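Long-range contacts in FOKI restriction endonuclease (PDB 2FOK), which recognises a specific DNA sequence and, as a metal-dependent type IIS restriction endonuclease, cuts both strands at a distance from that site: residues 8-13 and 157-162; 15-20 and 111-116; 21-26 and 86-91; 27-32 and 61-66; 117-122 and 132-137. All coordinates share one frame; numbering follows the deposited sequence.

Contact 1 of 5, residues 8-13 and 157-162; sequences FGWVQN and SSYPPA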
# COMPACT_ATOMS: atom_id res chain seq x y z
N PHE A 8 -3.26 -1.49 13.02
CA PHE A 8 -2.37 -2.64 13.25
C PHE A 8 -2.42 -3.65 12.11
O PHE A 8 -3.20 -3.51 11.17
CB PHE A 8 -2.78 -3.43 14.51
CG PHE A 8 -2.87 -2.61 15.76
CD1 PHE A 8 -1.74 -1.98 16.28
CD2 PHE A 8 -4.08 -2.51 16.45
CE1 PHE A 8 -1.82 -1.25 17.47
CE2 PHE A 8 -4.17 -1.80 17.64
CZ PHE A 8 -3.04 -1.16 18.16
N GLY A 9 -1.58 -4.68 12.23
CA GLY A 9 -1.55 -5.75 11.24
C GLY A 9 -0.61 -5.54 10.09
O GLY A 9 -0.47 -6.42 9.23
N TRP A 10 0.06 -4.39 10.07
CA TRP A 10 0.96 -4.05 8.97
C TRP A 10 2.17 -3.24 9.42
O TRP A 10 2.04 -2.16 10.01
CB TRP A 10 0.18 -3.26 7.92
CG TRP A 10 -1.12 -3.90 7.51
CD1 TRP A 10 -2.36 -3.66 8.03
CD2 TRP A 10 -1.30 -4.90 6.51
NE1 TRP A 10 -3.30 -4.44 7.42
CE2 TRP A 10 -2.67 -5.22 6.48
CE3 TRP A 10 -0.43 -5.57 5.63
CZ2 TRP A 10 -3.20 -6.18 5.60
CZ3 TRP A 10 -0.95 -6.52 4.75
CH2 TRP A 10 -2.33 -6.81 4.75
N VAL A 11 3.36 -3.76 9.13
CA VAL A 11 4.60 -3.09 9.50
C VAL A 11 5.40 -2.82 8.23
O VAL A 11 5.49 -3.67 7.35
CB VAL A 11 5.42 -3.97 10.49
CG1 VAL A 11 6.10 -3.08 11.52
CG2 VAL A 11 4.50 -4.97 11.20
N GLN A 12 5.98 -1.63 8.13
CA GLN A 12 6.74 -1.22 6.94
C GLN A 12 8.26 -1.16 7.07
O GLN A 12 8.98 -1.35 6.09
CB GLN A 12 6.27 0.17 6.49
CG GLN A 12 5.14 0.19 5.48
CD GLN A 12 4.74 1.62 5.13
OE1 GLN A 12 3.79 1.85 4.38
NE2 GLN A 12 5.47 2.59 5.68
N ASN A 13 8.76 -0.87 8.27
CA ASN A 13 10.19 -0.74 8.42
C ASN A 13 10.89 -1.83 9.20
O ASN A 13 10.36 -2.35 10.18
CB ASN A 13 10.51 0.64 8.99
CG ASN A 13 10.32 1.74 7.96
OD1 ASN A 13 10.90 1.69 6.88
ND2 ASN A 13 9.50 2.74 8.29
N SER A 157 1.99 -18.05 11.46
CA SER A 157 0.97 -18.82 10.73
C SER A 157 -0.45 -18.33 11.06
O SER A 157 -1.40 -18.62 10.34
CB SER A 157 1.10 -20.30 11.05
OG SER A 157 2.35 -20.81 10.57
N SER A 158 -0.57 -17.59 12.16
CA SER A 158 -1.84 -17.03 12.60
C SER A 158 -1.97 -15.61 12.05
O SER A 158 -2.92 -14.88 12.36
CB SER A 158 -1.88 -16.96 14.12
OG SER A 158 -1.03 -15.90 14.58
N TYR A 159 -0.99 -15.22 11.23
CA TYR A 159 -0.90 -13.90 10.60
C TYR A 159 -1.31 -14.04 9.12
O TYR A 159 -0.54 -14.53 8.30
CB TYR A 159 0.54 -13.39 10.75
CG TYR A 159 0.76 -11.98 10.26
CD1 TYR A 159 -0.00 -10.93 10.74
CD2 TYR A 159 1.69 -11.72 9.25
CE1 TYR A 159 0.13 -9.66 10.23
CE2 TYR A 159 1.83 -10.44 8.73
CZ TYR A 159 1.05 -9.42 9.22
OH TYR A 159 1.16 -8.15 8.70
N PRO A 160 -2.52 -13.58 8.76
CA PRO A 160 -2.99 -13.70 7.37
C PRO A 160 -2.04 -13.26 6.25
O PRO A 160 -1.76 -14.05 5.35
CB PRO A 160 -4.32 -12.94 7.36
CG PRO A 160 -4.77 -12.95 8.77
CD PRO A 160 -3.52 -12.93 9.62
N PRO A 161 -1.56 -12.00 6.27
CA PRO A 161 -0.64 -11.56 5.21
C PRO A 161 0.49 -12.52 4.88
O PRO A 161 0.85 -12.68 3.72
CB PRO A 161 -0.14 -10.22 5.72
CG PRO A 161 -1.32 -9.69 6.48
CD PRO A 161 -1.86 -10.91 7.21
N ALA A 162 1.05 -13.16 5.91
CA ALA A 162 2.13 -14.13 5.72
C ALA A 162 1.55 -15.31 4.97
O ALA A 162 2.14 -15.83 4.03
CB ALA A 162 2.68 -14.58 7.07
O HOH W 1 3.41 -6.25 7.65
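Y159 reaches across to the chain at G9 with its phenol and delivers its hydroxyl to a backbone carbonyl. CG lies anti to the backbone N (chi1 -175°), which points the phenol across to segment 8-13, and G9 O meets the ring at its edge, in plane. The hydroxyl donates its proton to G9 O; the modelled separation of OH and O, 2.4 Å, is too short to be taken literally. The same Y159 OH accepts from water 1 at 3.1 Å, and that water in turn accepts from V11 N at 2.9 Å, so one tyrosine oxygen serves two backbone groups. G9 has a positive phi (89°), a conformation in which a beta carbon would press on the carbonyl oxygen before it. Y159 is also the N-cap residue of helix 160-169; N-H groups of a first turn have no acceptor within the helix, so prolines cost no helical bond there. Farther on, P161 lays its CD over the centre of the Y159 ring, 3.7 Å above its plane, and pushes CG against W10, 3.5 Å from CH2. The pyrrolidine and indole cross at about a right angle; the indole NE1 is hydrogen-bonded to M295 O. Segment 8-13 belongs to the first recognition subdomain and 157-162 to the second, and the chemistry implies a buried junction in which a tyrosine hydroxyl and a water satisfy the backbone beside an apolar proline-tryptophan contact.

Contact 2 of 5, residues 15-20 and 111-116; sequences GKFENL and LRWAHA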
# COMPACT_ATOMS: atom_id res chain seq x y z
N GLY A 15 13.45 -4.25 11.47
CA GLY A 15 13.83 -4.32 12.88
C GLY A 15 14.46 -5.68 13.13
O GLY A 15 14.26 -6.61 12.34
N LYS A 16 15.22 -5.80 14.20
CA LYS A 16 15.86 -7.07 14.51
C LYS A 16 14.94 -7.96 15.36
O LYS A 16 14.30 -7.49 16.29
CB LYS A 16 17.17 -6.81 15.26
CG LYS A 16 18.42 -6.99 14.40
CD LYS A 16 19.58 -6.19 14.97
CE LYS A 16 20.65 -7.10 15.56
NZ LYS A 16 21.95 -7.03 14.82
N PHE A 17 14.89 -9.25 15.03
CA PHE A 17 14.05 -10.20 15.77
C PHE A 17 14.51 -10.24 17.24
O PHE A 17 13.73 -10.57 18.14
CB PHE A 17 14.16 -11.61 15.16
CG PHE A 17 12.97 -12.00 14.31
CD1 PHE A 17 11.75 -12.32 14.90
CD2 PHE A 17 13.08 -12.05 12.92
CE1 PHE A 17 10.65 -12.68 14.12
CE2 PHE A 17 11.99 -12.41 12.13
CZ PHE A 17 10.77 -12.72 12.74
N GLU A 18 15.78 -9.90 17.45
CA GLU A 18 16.37 -9.88 18.79
C GLU A 18 15.81 -8.69 19.55
O GLU A 18 15.78 -8.68 20.79
CB GLU A 18 17.90 -9.79 18.69
CG GLU A 18 18.66 -10.13 19.98
CD GLU A 18 19.09 -11.59 20.07
OE1 GLU A 18 20.03 -11.98 19.33
OE2 GLU A 18 18.50 -12.35 20.88
N ASN A 19 15.36 -7.69 18.81
CA ASN A 19 14.78 -6.51 19.43
C ASN A 19 13.27 -6.75 19.65
O ASN A 19 12.69 -6.24 20.60
CB ASN A 19 15.03 -5.28 18.57
CG ASN A 19 16.44 -4.72 18.74
OD1 ASN A 19 16.98 -4.07 17.84
ND2 ASN A 19 17.03 -4.95 19.91
N LEU A 20 12.64 -7.53 18.76
CA LEU A 20 11.23 -7.85 18.90
C LEU A 20 11.04 -8.57 20.23
O LEU A 20 10.18 -8.22 21.03
CB LEU A 20 10.76 -8.77 17.75
CG LEU A 20 9.45 -9.55 17.95
CD1 LEU A 20 8.28 -8.58 17.94
CD2 LEU A 20 9.28 -10.58 16.85
N LEU A 111 5.80 -2.24 18.32
CA LEU A 111 4.55 -2.51 19.02
C LEU A 111 3.61 -3.22 18.04
O LEU A 111 2.98 -4.24 18.36
CB LEU A 111 3.92 -1.20 19.51
CG LEU A 111 2.58 -1.26 20.26
CD1 LEU A 111 2.70 -0.56 21.59
CD2 LEU A 111 1.49 -0.61 19.44
N ARG A 112 3.53 -2.67 16.83
CA ARG A 112 2.69 -3.20 15.77
C ARG A 112 3.12 -4.61 15.39
O ARG A 112 2.29 -5.46 15.07
CB ARG A 112 2.74 -2.27 14.54
CG ARG A 112 1.92 -0.99 14.73
CD ARG A 112 2.17 0.05 13.63
NE ARG A 112 1.51 -0.32 12.38
CZ ARG A 112 0.92 0.53 11.55
NH1 ARG A 112 0.89 1.83 11.81
NH2 ARG A 112 0.36 0.07 10.44
N TRP A 113 4.43 -4.85 15.44
CA TRP A 113 5.00 -6.14 15.12
C TRP A 113 4.66 -7.19 16.20
O TRP A 113 4.17 -8.27 15.90
CB TRP A 113 6.52 -5.98 14.97
CG TRP A 113 7.26 -7.13 14.38
CD1 TRP A 113 6.74 -8.27 13.83
CD2 TRP A 113 8.69 -7.26 14.30
NE1 TRP A 113 7.76 -9.11 13.42
CE2 TRP A 113 8.97 -8.51 13.69
CE3 TRP A 113 9.77 -6.45 14.68
CZ2 TRP A 113 10.27 -8.96 13.45
CZ3 TRP A 113 11.07 -6.89 14.45
CH2 TRP A 113 11.31 -8.13 13.84
N ALA A 114 4.90 -6.87 17.47
CA ALA A 114 4.60 -7.79 18.57
C ALA A 114 3.13 -8.16 18.56
O ALA A 114 2.76 -9.32 18.73
CB ALA A 114 4.96 -7.15 19.89
N HIS A 115 2.29 -7.16 18.35
CA HIS A 115 0.85 -7.35 18.31
C HIS A 115 0.42 -8.19 17.11
O HIS A 115 -0.44 -9.07 17.24
CB HIS A 115 0.17 -5.98 18.27
CG HIS A 115 -1.30 -6.05 18.02
ND1 HIS A 115 -1.83 -6.07 16.75
CD2 HIS A 115 -2.35 -6.15 18.87
CE1 HIS A 115 -3.15 -6.18 16.83
NE2 HIS A 115 -3.48 -6.23 18.11
N ALA A 116 1.03 -7.95 15.94
CA ALA A 116 0.68 -8.70 14.73
C ALA A 116 0.93 -10.21 14.83
O ALA A 116 0.12 -11.01 14.33
CB ALA A 116 1.44 -8.13 13.53
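The aromatic pair F17 and W113 meets edge-to-face: the benzo edge of the indole points at the phenyl ring, with CZ2 of W113 standing 3.7 Å above the centre of the F17 ring. Centroids of the two six-membered rings lie 5.0 Å apart and the planes are inclined at 62°. A CH-pi contact comes from L20, whose CB sits over the same benzo ring, 3.9 Å from its centroid and only 14° off the normal. Here helix 17-24 packs against helix 104-116 within the first recognition subdomain, of the helix-turn-helix clan, and a tryptophan suits the seam because its broad ring can span the helix start, from G15 to L20. Plain apolar contacts extend it. With CG of L20 anti to the backbone N (chi1 162°), the two methyls divide the work: CD2 rests 3.8 Å from W113 CE2, while CD1 drops beside A114, 4.1 Å from its CB, where the small methyl lets the backbones approach closely. Two backbone carbonyls touch the indole obliquely, by van der Waals contact: G15 O, 3.6 Å from W113 CH2, and K16 O, which also accepts from the amides of N19 and L20. W233 stacks on W113 from helix 222-236.

Contact 3 of 5, residues 21-26 and 86-91; sequences KRVVQV and AIIQAT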
# COMPACT_ATOMS: atom_id res chain seq x y z
N LYS A 21 11.87 -9.59 20.46
CA LYS A 21 11.82 -10.38 21.68
C LYS A 21 11.92 -9.51 22.92
O LYS A 21 11.09 -9.63 23.83
CB LYS A 21 12.95 -11.42 21.67
CG LYS A 21 12.54 -12.77 22.30
CD LYS A 21 13.74 -13.66 22.63
CE LYS A 21 13.30 -15.04 23.09
NZ LYS A 21 14.36 -16.06 22.88
N ARG A 22 12.93 -8.65 22.98
CA ARG A 22 13.12 -7.76 24.11
C ARG A 22 11.84 -6.97 24.37
O ARG A 22 11.43 -6.80 25.52
CB ARG A 22 14.26 -6.78 23.82
CG ARG A 22 15.67 -7.34 23.98
CD ARG A 22 16.73 -6.25 23.72
NE ARG A 22 16.59 -5.12 24.63
CZ ARG A 22 17.31 -4.97 25.74
NH1 ARG A 22 18.22 -5.87 26.07
NH2 ARG A 22 17.08 -3.94 26.54
N VAL A 23 11.21 -6.49 23.31
CA VAL A 23 9.97 -5.74 23.43
C VAL A 23 8.91 -6.59 24.11
O VAL A 23 8.13 -6.09 24.91
CB VAL A 23 9.44 -5.30 22.04
CG1 VAL A 23 8.04 -4.69 22.18
CG2 VAL A 23 10.41 -4.27 21.41
N VAL A 24 8.90 -7.88 23.80
CA VAL A 24 7.95 -8.83 24.37
C VAL A 24 8.29 -9.19 25.82
O VAL A 24 7.40 -9.29 26.66
CB VAL A 24 7.93 -10.14 23.54
CG1 VAL A 24 6.91 -11.11 24.12
CG2 VAL A 24 7.61 -9.82 22.09
N GLN A 25 9.57 -9.39 26.09
CA GLN A 25 10.05 -9.76 27.42
C GLN A 25 9.84 -8.67 28.46
O GLN A 25 10.24 -8.82 29.61
CB GLN A 25 11.53 -10.12 27.35
CG GLN A 25 11.78 -11.34 26.52
CD GLN A 25 13.25 -11.58 26.26
OE1 GLN A 25 14.03 -10.64 26.21
NE2 GLN A 25 13.63 -12.85 26.09
N VAL A 26 9.21 -7.59 28.05
CA VAL A 26 8.97 -6.45 28.92
C VAL A 26 7.57 -6.54 29.53
O VAL A 26 7.26 -5.89 30.53
CB VAL A 26 9.17 -5.13 28.11
CG1 VAL A 26 8.08 -4.12 28.42
CG2 VAL A 26 10.56 -4.56 28.41
N ALA A 86 9.33 6.85 26.82
CA ALA A 86 8.60 5.65 27.19
C ALA A 86 9.39 4.35 27.32
O ALA A 86 10.60 4.31 27.12
CB ALA A 86 7.47 5.45 26.21
N ILE A 87 8.66 3.29 27.65
CA ILE A 87 9.21 1.94 27.84
C ILE A 87 9.88 1.37 26.59
O ILE A 87 11.08 1.07 26.61
CB ILE A 87 8.12 0.94 28.28
CG1 ILE A 87 7.45 1.44 29.57
CG2 ILE A 87 8.74 -0.43 28.49
CD1 ILE A 87 6.24 0.63 29.97
N ILE A 88 9.14 1.21 25.51
CA ILE A 88 9.74 0.65 24.30
C ILE A 88 10.97 1.48 23.91
O ILE A 88 12.02 0.93 23.61
CB ILE A 88 8.73 0.62 23.13
CG1 ILE A 88 7.61 -0.39 23.47
CG2 ILE A 88 9.45 0.22 21.83
CD1 ILE A 88 6.79 -0.86 22.30
N GLN A 89 10.82 2.79 23.93
CA GLN A 89 11.90 3.70 23.59
C GLN A 89 13.17 3.32 24.36
O GLN A 89 14.23 3.18 23.76
CB GLN A 89 11.51 5.14 23.91
CG GLN A 89 10.77 5.87 22.79
CD GLN A 89 10.47 7.32 23.14
OE1 GLN A 89 11.29 8.03 23.72
NE2 GLN A 89 9.27 7.77 22.78
N ALA A 90 13.04 3.14 25.67
CA ALA A 90 14.17 2.82 26.54
C ALA A 90 14.69 1.38 26.54
O ALA A 90 15.82 1.14 26.95
CB ALA A 90 13.85 3.23 27.98
N THR A 91 13.89 0.41 26.09
CA THR A 91 14.37 -0.97 26.10
C THR A 91 15.13 -1.31 24.83
O THR A 91 15.79 -2.35 24.74
CB THR A 91 13.23 -2.00 26.32
OG1 THR A 91 12.89 -2.63 25.08
CG2 THR A 91 12.00 -1.35 26.90
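R22 crosses from helix 17-24 to the end of helix 87-91 and takes hold of T91 there. From CB the chain runs straight through CG to CD, which comes 4.1 Å from T91 O; the bend at chi3 (60°) then turns NE and the head onto that oxygen. NE donates to T91 O at 2.9 Å, nearly along the C=O axis, and NH2 donates to the same T91 O at 2.7 Å. This is a side-on, two-nitrogen grip on one acceptor. A carbonyl in the last turn of a helix tends to lack an in-helix partner, so a guanidinium is apt there. The contact joins two helices of the helix-turn-helix type recognition subdomain. NH2 also forms a salt bridge with E36, which probably steadies the head. Beyond the guanidinium, beta-branched side chains meet: V23 CG1, from the helix, lies 4.0 Å from I88 CD1, and V26 CG1, from the turn after it, 3.7 Å from I87 CG2. V26 CG2 also nears T91 CG2, a methyl whose exact place is doubtful; T91 OG1 is buried with no partner in the model.

Contact 4 of 5, residues 27-32 and 61-66; sequences FDRNSK and QHDLIY
NH1 of R29 is shared by two partners from the facing loop, both at the edge of the guanidinium and in its plane. H62 O accepts from it at 2.6 Å, although NH1 stands well above the carbonyl plane and so misses a lone pair. D63 OD1 adds a long salt bridge to R29 NH1, 3.6 Å away. The guanidinium also lies flat on the H62 imidazole, centres 4.3 Å apart and planes at 13°, with NH1 over the centre of the ring. R29 gets there with CG in the crowded position between backbone N and carbonyl carbon (chi1 62°) and an extended chain beyond; its CB meanwhile touches L64 CD1 at 3.8 Å. Deeper in, water 2 donates to F27 O at 3.0 Å and to L64 O at 2.7 Å. Alongside, the edge of Y66 meets the face of F27, centroids 5.3 Å apart and planes at 63°, while Y66 OH binds V26 O. The arginine grip lies on the exposed side, the aromatic pair on the buried side. Two interhelical loops of the recognition subdomain thus pack together, one leading by the D28 Asx turn and a type I turn into helix 32-45, the other from helix 49-60 into strand 66-67.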
# COMPACT_ATOMS: atom_id res chain seq x y z
N PHE A 27 6.72 -7.36 28.92
CA PHE A 27 5.37 -7.55 29.44
C PHE A 27 5.34 -8.78 30.36
O PHE A 27 4.31 -9.11 30.94
CB PHE A 27 4.38 -7.77 28.29
CG PHE A 27 4.28 -6.62 27.34
CD1 PHE A 27 5.32 -6.34 26.45
CD2 PHE A 27 3.12 -5.86 27.26
CE1 PHE A 27 5.20 -5.35 25.50
CE2 PHE A 27 2.98 -4.86 26.31
CZ PHE A 27 4.02 -4.60 25.43
N ASP A 28 6.49 -9.44 30.47
CA ASP A 28 6.67 -10.63 31.31
C ASP A 28 7.41 -10.22 32.58
O ASP A 28 8.59 -9.92 32.54
CB ASP A 28 7.47 -11.69 30.54
CG ASP A 28 7.88 -12.87 31.40
OD1 ASP A 28 7.91 -12.72 32.64
OD2 ASP A 28 8.17 -13.94 30.84
N ARG A 29 6.71 -10.23 33.71
CA ARG A 29 7.27 -9.83 35.00
C ARG A 29 8.48 -10.59 35.51
O ARG A 29 9.27 -10.06 36.30
CB ARG A 29 6.17 -9.86 36.07
CG ARG A 29 5.57 -11.25 36.31
CD ARG A 29 4.71 -11.27 37.58
NE ARG A 29 3.84 -12.45 37.66
CZ ARG A 29 2.51 -12.41 37.62
NH1 ARG A 29 1.88 -11.24 37.50
NH2 ARG A 29 1.81 -13.53 37.70
N ASN A 30 8.64 -11.83 35.07
CA ASN A 30 9.76 -12.65 35.51
C ASN A 30 10.88 -12.81 34.49
O ASN A 30 11.55 -13.85 34.46
CB ASN A 30 9.24 -14.03 35.92
CG ASN A 30 8.30 -13.96 37.10
OD1 ASN A 30 8.60 -13.34 38.12
ND2 ASN A 30 7.14 -14.61 36.98
N SER A 31 11.10 -11.80 33.65
CA SER A 31 12.17 -11.88 32.67
C SER A 31 13.28 -10.92 33.08
O SER A 31 13.04 -9.99 33.85
CB SER A 31 11.67 -11.54 31.26
OG SER A 31 11.07 -10.26 31.23
N LYS A 32 14.48 -11.14 32.55
CA LYS A 32 15.63 -10.29 32.85
C LYS A 32 15.47 -8.88 32.30
O LYS A 32 15.72 -7.89 33.00
CB LYS A 32 16.91 -10.90 32.26
CG LYS A 32 16.95 -12.41 32.25
CD LYS A 32 18.34 -12.91 32.60
CE LYS A 32 18.28 -14.03 33.65
NZ LYS A 32 19.15 -15.19 33.29
N GLN A 61 3.90 -2.96 38.79
CA GLN A 61 2.63 -3.61 39.15
C GLN A 61 2.73 -5.14 39.05
O GLN A 61 3.59 -5.66 38.36
CB GLN A 61 1.49 -3.11 38.26
CG GLN A 61 1.87 -2.02 37.29
CD GLN A 61 1.05 -2.07 36.00
OE1 GLN A 61 -0.19 -2.05 36.02
NE2 GLN A 61 1.74 -2.13 34.86
N HIS A 62 1.85 -5.84 39.75
CA HIS A 62 1.85 -7.30 39.76
C HIS A 62 1.35 -7.83 38.41
O HIS A 62 2.00 -8.66 37.78
CB HIS A 62 0.95 -7.82 40.89
CG HIS A 62 0.86 -9.31 40.96
ND1 HIS A 62 -0.31 -10.01 40.72
CD2 HIS A 62 1.79 -10.25 41.27
CE1 HIS A 62 -0.10 -11.30 40.88
NE2 HIS A 62 1.17 -11.47 41.22
N ASP A 63 0.18 -7.35 38.01
CA ASP A 63 -0.42 -7.73 36.74
C ASP A 63 -0.14 -6.56 35.81
O ASP A 63 -0.77 -5.52 35.90
CB ASP A 63 -1.93 -7.94 36.91
CG ASP A 63 -2.25 -9.14 37.79
OD1 ASP A 63 -1.52 -10.15 37.70
OD2 ASP A 63 -3.22 -9.08 38.57
N LEU A 64 0.83 -6.76 34.93
CA LEU A 64 1.27 -5.74 34.00
C LEU A 64 0.38 -5.46 32.81
O LEU A 64 0.01 -6.36 32.04
CB LEU A 64 2.68 -6.08 33.52
CG LEU A 64 3.77 -6.08 34.59
CD1 LEU A 64 5.00 -6.85 34.09
CD2 LEU A 64 4.13 -4.64 34.94
N ILE A 65 0.04 -4.19 32.66
CA ILE A 65 -0.77 -3.73 31.55
C ILE A 65 -0.20 -2.34 31.25
O ILE A 65 0.05 -1.56 32.18
CB ILE A 65 -2.27 -3.66 31.94
CG1 ILE A 65 -3.07 -2.95 30.84
CG2 ILE A 65 -2.44 -2.97 33.29
CD1 ILE A 65 -4.47 -3.51 30.63
N TYR A 66 0.04 -2.05 29.98
CA TYR A 66 0.59 -0.75 29.58
C TYR A 66 -0.30 -0.10 28.54
O TYR A 66 -0.83 -0.78 27.66
CB TYR A 66 2.00 -0.92 28.99
CG TYR A 66 3.02 -1.66 29.84
CD1 TYR A 66 3.30 -1.27 31.15
CD2 TYR A 66 3.72 -2.75 29.32
CE1 TYR A 66 4.27 -1.94 31.92
CE2 TYR A 66 4.69 -3.42 30.08
CZ TYR A 66 4.95 -3.02 31.38
OH TYR A 66 5.89 -3.69 32.12
O HOH W 2 1.59 -8.00 30.51

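Contact 5 of 5, residues 117-122 and 132-137; sequences LGFIEY and TDVGLA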
# COMPACT_ATOMS: atom_id res chain seq x y z
N LEU A 117 2.02 -10.62 15.48
CA LEU A 117 2.33 -12.04 15.62
C LEU A 117 1.65 -12.66 16.84
O LEU A 117 1.86 -13.83 17.15
CB LEU A 117 3.84 -12.25 15.72
CG LEU A 117 4.62 -11.95 14.44
CD1 LEU A 117 6.09 -12.22 14.68
CD2 LEU A 117 4.09 -12.81 13.30
N GLY A 118 0.84 -11.86 17.54
CA GLY A 118 0.10 -12.36 18.68
C GLY A 118 0.81 -12.54 20.01
O GLY A 118 0.32 -13.31 20.85
N PHE A 119 1.91 -11.84 20.23
CA PHE A 119 2.64 -11.97 21.49
C PHE A 119 2.08 -11.05 22.58
O PHE A 119 2.37 -11.23 23.77
CB PHE A 119 4.12 -11.69 21.28
CG PHE A 119 4.80 -12.70 20.38
CD1 PHE A 119 4.56 -14.06 20.54
CD2 PHE A 119 5.69 -12.29 19.39
CE1 PHE A 119 5.18 -14.99 19.74
CE2 PHE A 119 6.32 -13.21 18.58
CZ PHE A 119 6.07 -14.57 18.75
N ILE A 120 1.30 -10.07 22.15
CA ILE A 120 0.64 -9.15 23.07
C ILE A 120 -0.74 -8.89 22.47
O ILE A 120 -0.92 -8.99 21.25
CB ILE A 120 1.42 -7.80 23.24
CG1 ILE A 120 1.34 -6.96 21.97
CG2 ILE A 120 2.89 -8.09 23.60
CD1 ILE A 120 2.22 -5.70 22.02
N GLU A 121 -1.72 -8.61 23.31
CA GLU A 121 -3.08 -8.36 22.83
C GLU A 121 -3.48 -6.95 23.20
O GLU A 121 -3.02 -6.43 24.21
CB GLU A 121 -4.06 -9.37 23.45
CG GLU A 121 -4.13 -9.30 24.97
CD GLU A 121 -4.63 -10.60 25.60
OE1 GLU A 121 -4.87 -11.58 24.86
OE2 GLU A 121 -4.79 -10.64 26.84
N TYR A 122 -4.33 -6.34 22.38
CA TYR A 122 -4.81 -4.97 22.58
C TYR A 122 -6.22 -4.96 23.16
O TYR A 122 -7.11 -5.64 22.65
CB TYR A 122 -4.82 -4.22 21.23
CG TYR A 122 -5.34 -2.80 21.29
CD1 TYR A 122 -4.67 -1.82 22.02
CD2 TYR A 122 -6.50 -2.42 20.60
CE1 TYR A 122 -5.12 -0.51 22.08
CE2 TYR A 122 -6.98 -1.09 20.65
CZ TYR A 122 -6.27 -0.14 21.39
OH TYR A 122 -6.69 1.18 21.44
N THR A 132 0.45 -12.31 25.99
CA THR A 132 -0.48 -13.42 25.81
C THR A 132 0.16 -14.73 26.22
O THR A 132 1.25 -14.77 26.79
CB THR A 132 -0.94 -13.59 24.33
OG1 THR A 132 0.19 -13.92 23.52
CG2 THR A 132 -1.60 -12.32 23.81
N ASP A 133 -0.55 -15.81 25.90
CA ASP A 133 -0.12 -17.17 26.18
C ASP A 133 1.19 -17.49 25.43
O ASP A 133 2.18 -17.89 26.03
CB ASP A 133 -1.22 -18.12 25.72
CG ASP A 133 -1.90 -17.64 24.44
OD1 ASP A 133 -1.30 -17.78 23.35
OD2 ASP A 133 -3.03 -17.10 24.53
N VAL A 134 1.17 -17.31 24.11
CA VAL A 134 2.34 -17.60 23.30
C VAL A 134 3.46 -16.59 23.48
O VAL A 134 4.62 -16.87 23.18
CB VAL A 134 1.97 -17.70 21.82
CG1 VAL A 134 1.24 -19.01 21.57
CG2 VAL A 134 1.10 -16.52 21.42
N GLY A 135 3.11 -15.41 23.99
CA GLY A 135 4.11 -14.39 24.22
C GLY A 135 5.05 -14.74 25.37
O GLY A 135 6.26 -14.53 25.28
N LEU A 136 4.49 -15.29 26.44
CA LEU A 136 5.29 -15.67 27.60
C LEU A 136 6.23 -16.81 27.23
O LEU A 136 7.40 -16.83 27.64
CB LEU A 136 4.36 -16.09 28.75
CG LEU A 136 3.66 -14.90 29.43
CD1 LEU A 136 2.29 -15.32 29.94
CD2 LEU A 136 4.52 -14.39 30.56
N ALA A 137 5.73 -17.75 26.42
CA ALA A 137 6.53 -18.89 25.97
C ALA A 137 7.64 -18.38 25.07
O ALA A 137 8.73 -18.94 25.03
CB ALA A 137 5.65 -19.88 25.21
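The F119 ring presents CD1 to the facing helix, 3.7 Å from G135 CA and 3.9 Å from V134 O, and has L117 O of its own segment over the centre of one face. Y138 stacks on the same phenyl. F119 O stands 3.6 Å from G135 CA; a beta carbon on G135 would point into that oxygen, so the glycine lets the two backbones meet. Polar work falls to T132, the N-cap of helix 133-140. Its OG1 sits between the backbone N and the carbonyl carbon (chi1 64°), from where it donates to G118 O at 2.7 Å, in the carbonyl plane and on a lone pair. T132 OG1 accepts weakly from G135 N at 3.3 Å, a capping bond, so a hydroxyl able both to give and to receive fits the place. T132 N donates to F119 O at 3.1 Å from well above the carbonyl plane. On the other branch, T132 CG2 rests 3.5 Å from E121 OE1, against the extended glutamate. G118, with positive phi, ends helix 104-116 in a Schellman motif and turns the chain toward the strand. Strand 120-123 then pairs with strand 128-131 through E121 and V130, I120 leans on helix 104-116, and helix 146-157 covers L117 and F119.

From the N terminus, the chain enters at contact 1, whose long loop runs to residues 157-162 and encloses the other four. Inside it, contact 2 joins helix 17-24 to helix 104-116; contact 3, from the later part of the same first helix, closes a shorter loop onto helix 87-91; and contact 4, innermost, joins the turns flanking helices 32-45 and 49-60. Contacts 2, 3 and 4 are therefore nested. Contact 5 opens after contact 2 has closed and spans only a hairpin, bringing helix 133-140 back to the end of helix 104-116. None cross. Contacts 2 to 5 all join parts of the first recognition subdomain, while contact 1 links it with the second.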